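Side-chain contacts in caspase Nc subunit 1 (Drosophila melanogaster, PDB 2FP3), which is an initiator caspase, a cysteine endopeptidase that sets off the caspase cascade carrying out apoptosis and acts in steroid-driven cell death during metamorphosis: residues 67-70 with 71-74; 260-263 with 264-268; 269-272 with 273-276. The protein carries 2 engineered substitutions. All coordinates share one frame; numbering follows the deposited sequence.

Contact 1: 67-70 with 71-74; sequences VNIM and DYPD
Y72 folds back toward I69 just after the strand that ends at N68, so that residues three apart meet with their side chains crossing at about a right angle. From CB the tyrosine leaves with CG anti to its own carbonyl carbon (chi1 -57°), which carries the ring back along the chain instead of onward to P73. CD1 and CE1 then pass the backbone of M70, with CE1 3.9 Å from M70 C. On the other flank CE2 meets I69 CG2, and at the far end of the ring CZ lies 3.7 Å from I69 CG2. The phenolic oxygen comes last, Y72 OH lying 3.4 Å from I69 CG2. Its clear hydrogen bond is to T136 OG1 of strand 130-139, while the tyrosine ring also meets that of H137, an active-site residue by similarity, with the planes about 40° apart. I69 CG2 thus packs against the CZ end of the ring, while the hydroxyl is tied to T136. Together the polar bond and the apolar contact probably limit how this buried ring can turn beside the putative catalytic histidine, consistent with a second-shell part in shaping the active site.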
ATOM      1  N   VAL A  67      -0.247   8.006   3.132  1.00 41.20           N
ATOM      2  CA  VAL A  67      -0.010   9.398   2.777  1.00 43.90           C
ATOM      3  C   VAL A  67      -0.851   9.771   1.549  1.00 46.53           C
ATOM      4  O   VAL A  67      -0.568   9.341   0.433  1.00 47.19           O
ATOM      5  CB  VAL A  67       1.483   9.630   2.487  1.00 43.24           C
ATOM      6  CG1 VAL A  67       1.704  11.040   1.967  1.00 43.72           C
ATOM      7  CG2 VAL A  67       2.296   9.385   3.751  1.00 41.57           C
ATOM      8  N   ASN A  68      -1.896  10.561   1.770  1.00 49.14           N
ATOM      9  CA  ASN A  68      -2.789  10.986   0.698  1.00 53.21           C
ATOM     10  C   ASN A  68      -2.599  12.482   0.412  1.00 56.58           C
ATOM     11  O   ASN A  68      -3.157  13.331   1.112  1.00 57.34           O
ATOM     12  CB  ASN A  68      -4.244  10.719   1.102  1.00 52.71           C
ATOM     13  CG  ASN A  68      -5.175  10.588  -0.093  1.00 53.36           C
ATOM     14  OD1 ASN A  68      -4.809  10.918  -1.222  1.00 54.28           O
ATOM     15  ND2 ASN A  68      -6.391  10.109   0.154  1.00 52.98           N
ATOM     16  N   ILE A  69      -1.803  12.797  -0.606  1.00 59.33           N
ATOM     17  CA  ILE A  69      -1.539  14.184  -0.996  1.00 62.55           C
ATOM     18  C   ILE A  69      -2.639  14.631  -1.960  1.00 66.24           C
ATOM     19  O   ILE A  69      -2.864  13.991  -2.988  1.00 66.92           O
ATOM     20  CB  ILE A  69      -0.177  14.304  -1.712  1.00 61.43           C
ATOM     21  CG1 ILE A  69       0.928  13.734  -0.821  1.00 60.42           C
ATOM     22  CG2 ILE A  69       0.110  15.754  -2.059  1.00 60.12           C
ATOM     23  CD1 ILE A  69       2.295  13.748  -1.463  1.00 60.29           C
ATOM     24  N   MET A  70      -3.322  15.726  -1.649  1.00 71.23           N
ATOM     25  CA  MET A  70      -4.395  16.163  -2.528  1.00 78.13           C
ATOM     26  C   MET A  70      -4.429  17.639  -2.886  1.00 74.15           C
ATOM     27  O   MET A  70      -5.409  18.116  -3.447  1.00 72.08           O
ATOM     28  CB  MET A  70      -5.738  15.741  -1.938  1.00 87.68           C
ATOM     29  CG  MET A  70      -5.938  16.155  -0.499  1.00101.84           C
ATOM     30  SD  MET A  70      -7.401  15.372   0.181  1.00110.82           S
ATOM     31  CE  MET A  70      -8.686  16.399  -0.547  1.00116.13           C
ATOM     32  N   ASP A  71      -3.358  18.359  -2.576  1.00 73.18           N
ATOM     33  CA  ASP A  71      -3.291  19.780  -2.896  1.00 75.56           C
ATOM     34  C   ASP A  71      -1.958  20.116  -3.541  1.00 78.22           C
ATOM     35  O   ASP A  71      -0.897  19.729  -3.048  1.00 76.05           O
ATOM     36  CB  ASP A  71      -3.498  20.628  -1.639  1.00 73.37           C
ATOM     37  CG  ASP A  71      -4.960  20.707  -1.221  1.00 73.60           C
ATOM     38  OD1 ASP A  71      -5.233  21.230  -0.121  1.00 74.96           O
ATOM     39  OD2 ASP A  71      -5.838  20.258  -1.989  1.00 72.21           O
ATOM     40  N   TYR A  72      -2.021  20.845  -4.649  1.00 81.84           N
ATOM     41  CA  TYR A  72      -0.826  21.219  -5.390  1.00 88.02           C
ATOM     42  C   TYR A  72      -0.814  22.716  -5.721  1.00 95.13           C
ATOM     43  O   TYR A  72      -1.763  23.430  -5.385  1.00 94.06           O
ATOM     44  CB  TYR A  72      -0.761  20.364  -6.658  1.00 84.65           C
ATOM     45  CG  TYR A  72      -0.774  18.883  -6.354  1.00 81.06           C
ATOM     46  CD1 TYR A  72      -1.975  18.195  -6.176  1.00 79.30           C
ATOM     47  CD2 TYR A  72       0.420  18.183  -6.169  1.00 79.23           C
ATOM     48  CE1 TYR A  72      -1.985  16.845  -5.813  1.00 76.34           C
ATOM     49  CE2 TYR A  72       0.423  16.837  -5.808  1.00 76.21           C
ATOM     50  CZ  TYR A  72      -0.780  16.176  -5.630  1.00 75.62           C
ATOM     51  OH  TYR A  72      -0.774  14.850  -5.260  1.00 74.72           O
ATOM     52  N   PRO A  73       0.264  23.211  -6.372  1.00 98.18           N
ATOM     53  CA  PRO A  73       0.421  24.615  -6.757  1.00100.28           C
ATOM     54  C   PRO A  73      -0.863  25.425  -6.853  1.00100.57           C
ATOM     55  O   PRO A  73      -0.950  26.520  -6.298  1.00107.84           O
ATOM     56  CB  PRO A  73       1.146  24.504  -8.083  1.00102.17           C
ATOM     57  CG  PRO A  73       2.153  23.452  -7.760  1.00 99.80           C
ATOM     58  CD  PRO A  73       1.372  22.418  -6.940  1.00 99.54           C
ATOM     59  N   ASP A  74      -1.859  24.894  -7.554  1.00112.06           N
ATOM     60  CA  ASP A  74      -3.131  25.590  -7.677  1.00121.35           C
ATOM     61  C   ASP A  74      -4.300  24.618  -7.588  1.00113.78           C
ATOM     62  O   ASP A  74      -4.156  23.430  -7.884  1.00 98.46           O
ATOM     63  CB  ASP A  74      -3.192  26.360  -8.997  1.00142.60           C
ATOM     64  CG  ASP A  74      -4.406  27.266  -9.084  1.00170.97           C
ATOM     65  OD1 ASP A  74      -4.564  28.135  -8.199  1.00186.83           O
ATOM     66  OD2 ASP A  74      -5.200  27.112 -10.037  1.00187.11           O
TER

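Contact 2: 260-263 with 264-268; sequences CQVM and ADHAH
V262 and H266 stand one turn apart in the C-terminal part of helix 251-266, and the backbone keeps its i to i+4 bonding here, from A264 N to C260 O (2.8 Å) through to A267 N to M263 O (2.8 Å). The carbonyl of V262 is gripped twice by one residue. H266 N donates to V262 O at 2.9 Å, and the ring adds a weak bond from H266 ND1 to V262 O at 3.3 Å, bent to 131° at the hydrogen. The imidazole gets there because its CG lies beside the backbone N and anti to the carbonyl carbon (chi1 -54°), which turns the ring back up the helix. In that place H266 ND1 also rests 3.8 Å from V262 CG1, and the two side chains run obliquely to one another. D265 CB lies over one face of the histidine ring, toward its rim. One residue further, the methyl of A267 sits close against the carbonyl of M263, with A267 CB 3.0 Å from M263 O, and M263 SD makes a loose apolar contact with A267 CB at 4.5 Å. The methionine side chain also touches L92 of helix 82-95 and I275 of helix 272-284. Further on, H268 NE2 reaches back to D265 O in a weak bond, with that oxygen in the plane of the H268 ring. The chemistry is therefore divided: H266 adds a second, weak side-chain bond to a carbonyl that its own amide already holds, while V262 presents apolar groups to helix 272-284 and M263 to both that helix and helix 82-95.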
ATOM      1  N   CYS A 260      -9.758  -2.565  -1.656  1.00 48.04           N
ATOM      2  CA  CYS A 260     -10.391  -2.668  -0.354  1.00 49.16           C
ATOM      3  C   CYS A 260     -11.585  -3.601  -0.415  1.00 50.81           C
ATOM      4  O   CYS A 260     -11.844  -4.343   0.538  1.00 52.07           O
ATOM      5  CB  CYS A 260     -10.829  -1.292   0.135  1.00 50.29           C
ATOM      6  SG  CYS A 260      -9.454  -0.175   0.492  1.00 50.11           S
ATOM      7  N   GLN A 261     -12.315  -3.576  -1.529  1.00 51.08           N
ATOM      8  CA  GLN A 261     -13.470  -4.459  -1.658  1.00 51.62           C
ATOM      9  C   GLN A 261     -13.001  -5.905  -1.636  1.00 44.86           C
ATOM     10  O   GLN A 261     -13.514  -6.715  -0.859  1.00 44.41           O
ATOM     11  CB  GLN A 261     -14.241  -4.185  -2.958  1.00 59.91           C
ATOM     12  CG  GLN A 261     -14.695  -2.739  -3.119  1.00 74.65           C
ATOM     13  CD  GLN A 261     -15.610  -2.524  -4.322  1.00 81.69           C
ATOM     14  OE1 GLN A 261     -15.339  -3.011  -5.424  1.00 85.24           O
ATOM     15  NE2 GLN A 261     -16.691  -1.776  -4.114  1.00 85.53           N
ATOM     16  N   VAL A 262     -12.021  -6.218  -2.486  1.00 39.93           N
ATOM     17  CA  VAL A 262     -11.464  -7.571  -2.585  1.00 38.30           C
ATOM     18  C   VAL A 262     -10.825  -8.002  -1.266  1.00 38.86           C
ATOM     19  O   VAL A 262     -10.916  -9.163  -0.868  1.00 37.96           O
ATOM     20  CB  VAL A 262     -10.395  -7.657  -3.705  1.00 36.13           C
ATOM     21  CG1 VAL A 262      -9.766  -9.057  -3.731  1.00 31.59           C
ATOM     22  CG2 VAL A 262     -11.029  -7.318  -5.054  1.00 32.79           C
ATOM     23  N   MET A 263     -10.156  -7.066  -0.599  1.00 39.25           N
ATOM     24  CA  MET A 263      -9.539  -7.363   0.681  1.00 42.22           C
ATOM     25  C   MET A 263     -10.655  -7.713   1.671  1.00 44.17           C
ATOM     26  O   MET A 263     -10.579  -8.723   2.365  1.00 45.99           O
ATOM     27  CB  MET A 263      -8.751  -6.146   1.183  1.00 42.91           C
ATOM     28  CG  MET A 263      -7.381  -5.967   0.549  1.00 42.31           C
ATOM     29  SD  MET A 263      -6.210  -7.228   1.123  1.00 41.47           S
ATOM     30  CE  MET A 263      -5.686  -6.484   2.673  1.00 40.00           C
ATOM     31  N   ALA A 264     -11.695  -6.885   1.713  1.00 43.72           N
ATOM     32  CA  ALA A 264     -12.819  -7.099   2.618  1.00 45.39           C
ATOM     33  C   ALA A 264     -13.471  -8.467   2.468  1.00 46.94           C
ATOM     34  O   ALA A 264     -13.833  -9.096   3.463  1.00 49.64           O
ATOM     35  CB  ALA A 264     -13.863  -6.016   2.411  1.00 42.71           C
ATOM     36  N   ASP A 265     -13.618  -8.934   1.230  1.00 48.85           N
ATOM     37  CA  ASP A 265     -14.254 -10.223   0.995  1.00 47.76           C
ATOM     38  C   ASP A 265     -13.325 -11.429   1.006  1.00 45.40           C
ATOM     39  O   ASP A 265     -13.769 -12.546   1.278  1.00 45.11           O
ATOM     40  CB  ASP A 265     -15.033 -10.195  -0.326  1.00 53.38           C
ATOM     41  CG  ASP A 265     -16.115  -9.103  -0.353  1.00 61.08           C
ATOM     42  OD1 ASP A 265     -16.880  -8.989   0.635  1.00 63.12           O
ATOM     43  OD2 ASP A 265     -16.207  -8.368  -1.362  1.00 60.79           O
ATOM     44  N   HIS A 266     -12.035 -11.229   0.752  1.00 42.65           N
ATOM     45  CA  HIS A 266     -11.139 -12.376   0.711  1.00 39.81           C
ATOM     46  C   HIS A 266      -9.918 -12.427   1.625  1.00 38.29           C
ATOM     47  O   HIS A 266      -9.252 -13.456   1.691  1.00 39.45           O
ATOM     48  CB  HIS A 266     -10.685 -12.591  -0.727  1.00 41.34           C
ATOM     49  CG  HIS A 266     -11.813 -12.720  -1.696  1.00 43.92           C
ATOM     50  ND1 HIS A 266     -12.155 -11.715  -2.577  1.00 44.71           N
ATOM     51  CD2 HIS A 266     -12.692 -13.726  -1.906  1.00 43.34           C
ATOM     52  CE1 HIS A 266     -13.198 -12.100  -3.290  1.00 44.31           C
ATOM     53  NE2 HIS A 266     -13.542 -13.317  -2.902  1.00 44.80           N
ATOM     54  N   ALA A 267      -9.613 -11.342   2.322  1.00 36.98           N
ATOM     55  CA  ALA A 267      -8.454 -11.332   3.211  1.00 38.89           C
ATOM     56  C   ALA A 267      -8.474 -12.462   4.256  1.00 39.95           C
ATOM     57  O   ALA A 267      -7.433 -12.945   4.688  1.00 38.93           O
ATOM     58  CB  ALA A 267      -8.345  -9.972   3.905  1.00 38.19           C
ATOM     59  N   HIS A 268      -9.667 -12.878   4.651  1.00 40.95           N
ATOM     60  CA  HIS A 268      -9.843 -13.946   5.636  1.00 44.63           C
ATOM     61  C   HIS A 268      -9.417 -15.299   5.093  1.00 46.93           C
ATOM     62  O   HIS A 268      -9.172 -16.227   5.861  1.00 46.89           O
ATOM     63  CB  HIS A 268     -11.321 -14.067   5.992  1.00 44.50           C
ATOM     64  CG  HIS A 268     -12.164 -14.547   4.849  1.00 41.85           C
ATOM     65  ND1 HIS A 268     -12.333 -15.885   4.556  1.00 43.41           N
ATOM     66  CD2 HIS A 268     -12.829 -13.867   3.882  1.00 41.36           C
ATOM     67  CE1 HIS A 268     -13.064 -16.009   3.461  1.00 38.85           C
ATOM     68  NE2 HIS A 268     -13.377 -14.799   3.032  1.00 40.24           N
TER

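Contact 3: 269-272 with 273-276; sequences DTDL and EDIL
D271 O is gripped by three donors. I275 N gives it the straightest bond, at 3.2 Å and in the carbonyl plane; D274 N adds a weak one at 3.1 Å, and T270 OG1 another weak one at 3.3 Å. D274 N also donates to the side chain, reaching D271 OD1 at 3.2 Å from above the carboxylate, 53° out of its plane. D271 CG stands between its own backbone N and carbonyl carbon (chi1 68°), and this swings the carboxylate forward over the first turn. The next bond of the helix joins L276 N to L272 O at 2.8 Å. The other carboxylate oxygen faces a like charge, D271 OD2 lying 3.7 Å from D274 OD1. This may raise the proton affinity of the pair, though the helix start and the amide bond would probably offset it. On the apolar side L272 CD1 packs on L276 CG at 4.0 Å, and both leucines lean on L234 of strand 233-237. T270 lies obliquely across I275, its OG1 3.2 Å from I275 CG1, and I275 CD1 reaches on to T270 O. D271 caps the start of helix 272-284, its OD1 accepting from the amide three residues on: an aspartate N-cap, placed where the caspase domain sets this helix against its central sheet.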
ATOM      1  N   ASP A 269      -9.319 -15.399   3.770  1.00 52.52           N
ATOM      2  CA  ASP A 269      -9.026 -16.673   3.121  1.00 57.88           C
ATOM      3  C   ASP A 269      -7.884 -16.713   2.102  1.00 51.69           C
ATOM      4  O   ASP A 269      -7.286 -17.769   1.864  1.00 47.70           O
ATOM      5  CB  ASP A 269     -10.299 -17.125   2.399  1.00 70.67           C
ATOM      6  CG  ASP A 269     -10.519 -18.608   2.472  1.00 84.83           C
ATOM      7  OD1 ASP A 269      -9.568 -19.325   2.847  1.00 94.66           O
ATOM      8  OD2 ASP A 269     -11.642 -19.056   2.146  1.00 91.47           O
ATOM      9  N   THR A 270      -7.581 -15.581   1.487  1.00 45.73           N
ATOM     10  CA  THR A 270      -6.573 -15.614   0.445  1.00 43.62           C
ATOM     11  C   THR A 270      -5.362 -14.704   0.631  1.00 41.18           C
ATOM     12  O   THR A 270      -5.474 -13.587   1.122  1.00 41.81           O
ATOM     13  CB  THR A 270      -7.276 -15.396  -0.947  1.00 42.72           C
ATOM     14  OG1 THR A 270      -6.831 -14.187  -1.569  1.00 47.18           O
ATOM     15  CG2 THR A 270      -8.775 -15.327  -0.767  1.00 38.43           C
ATOM     16  N   ASP A 271      -4.199 -15.221   0.247  1.00 39.05           N
ATOM     17  CA  ASP A 271      -2.938 -14.507   0.363  1.00 38.84           C
ATOM     18  C   ASP A 271      -2.931 -13.233  -0.486  1.00 39.61           C
ATOM     19  O   ASP A 271      -3.681 -13.125  -1.457  1.00 39.93           O
ATOM     20  CB  ASP A 271      -1.784 -15.448  -0.021  1.00 38.70           C
ATOM     21  CG  ASP A 271      -1.784 -15.828  -1.497  1.00 41.63           C
ATOM     22  OD1 ASP A 271      -1.162 -15.102  -2.304  1.00 44.26           O
ATOM     23  OD2 ASP A 271      -2.406 -16.851  -1.855  1.00 41.73           O
ATOM     24  N   LEU A 272      -2.087 -12.274  -0.109  1.00 38.14           N
ATOM     25  CA  LEU A 272      -1.991 -10.986  -0.803  1.00 38.26           C
ATOM     26  C   LEU A 272      -1.809 -11.032  -2.316  1.00 38.01           C
ATOM     27  O   LEU A 272      -2.512 -10.331  -3.046  1.00 39.32           O
ATOM     28  CB  LEU A 272      -0.870 -10.119  -0.201  1.00 35.20           C
ATOM     29  CG  LEU A 272      -0.788  -8.720  -0.838  1.00 35.71           C
ATOM     30  CD1 LEU A 272      -2.138  -8.051  -0.740  1.00 30.39           C
ATOM     31  CD2 LEU A 272       0.280  -7.865  -0.170  1.00 32.06           C
ATOM     32  N   GLU A 273      -0.872 -11.837  -2.798  1.00 37.31           N
ATOM     33  CA  GLU A 273      -0.647 -11.901  -4.232  1.00 37.65           C
ATOM     34  C   GLU A 273      -1.867 -12.348  -5.023  1.00 37.07           C
ATOM     35  O   GLU A 273      -2.069 -11.894  -6.157  1.00 35.22           O
ATOM     36  CB  GLU A 273       0.564 -12.768  -4.560  1.00 36.26           C
ATOM     37  CG  GLU A 273       1.861 -12.047  -4.269  1.00 38.94           C
ATOM     38  CD  GLU A 273       3.070 -12.740  -4.851  1.00 41.78           C
ATOM     39  OE1 GLU A 273       3.254 -12.689  -6.083  1.00 43.92           O
ATOM     40  OE2 GLU A 273       3.840 -13.332  -4.074  1.00 41.00           O
ATOM     41  N   ASP A 274      -2.686 -13.215  -4.430  1.00 35.21           N
ATOM     42  CA  ASP A 274      -3.906 -13.661  -5.101  1.00 34.28           C
ATOM     43  C   ASP A 274      -4.870 -12.478  -5.138  1.00 34.40           C
ATOM     44  O   ASP A 274      -5.529 -12.211  -6.145  1.00 35.39           O
ATOM     45  CB  ASP A 274      -4.548 -14.821  -4.338  1.00 34.00           C
ATOM     46  CG  ASP A 274      -4.121 -16.173  -4.860  1.00 32.09           C
ATOM     47  OD1 ASP A 274      -3.042 -16.270  -5.478  1.00 35.11           O
ATOM     48  OD2 ASP A 274      -4.864 -17.147  -4.644  1.00 36.70           O
ATOM     49  N   ILE A 275      -4.936 -11.765  -4.023  1.00 34.59           N
ATOM     50  CA  ILE A 275      -5.803 -10.611  -3.909  1.00 36.31           C
ATOM     51  C   ILE A 275      -5.417  -9.527  -4.915  1.00 36.99           C
ATOM     52  O   ILE A 275      -6.289  -8.909  -5.516  1.00 35.38           O
ATOM     53  CB  ILE A 275      -5.765 -10.068  -2.463  1.00 36.70           C
ATOM     54  CG1 ILE A 275      -6.600 -10.997  -1.566  1.00 40.78           C
ATOM     55  CG2 ILE A 275      -6.281  -8.634  -2.416  1.00 34.13           C
ATOM     56  CD1 ILE A 275      -6.506 -10.697  -0.074  1.00 42.30           C
ATOM     57  N   LEU A 276      -4.113  -9.307  -5.101  1.00 36.95           N
ATOM     58  CA  LEU A 276      -3.631  -8.300  -6.050  1.00 36.49           C
ATOM     59  C   LEU A 276      -3.997  -8.701  -7.473  1.00 38.32           C
ATOM     60  O   LEU A 276      -4.348  -7.851  -8.276  1.00 41.09           O
ATOM     61  CB  LEU A 276      -2.108  -8.107  -5.938  1.00 34.15           C
ATOM     62  CG  LEU A 276      -1.586  -7.428  -4.667  1.00 34.54           C
ATOM     63  CD1 LEU A 276      -0.076  -7.386  -4.674  1.00 34.04           C
ATOM     64  CD2 LEU A 276      -2.143  -6.023  -4.562  1.00 31.91           C
TER

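The three contacts follow one another along the caspase domain without overlap. Contact 1 lies just past the end of strand 62-68, a strand of the central sheet, beside the histidine thought to be catalytic. Contacts 2 and 3 belong to consecutive helices, 251-266 and 272-284, and their centres are 9 Å apart. They meet through I275: M263 SD is 3.7 Å from I275 CD1, and V262 CG1 is 3.7 Å from I275 CG2. The two helices thus pack against each other at this end. Contact 1 lies 28 Å from contact 2 and 31 Å from contact 3, centre to centre, and contacts 1 and 3 fall on opposite sides of the chain's centre, so the active-site side and the paired helices are separate regions of one domain.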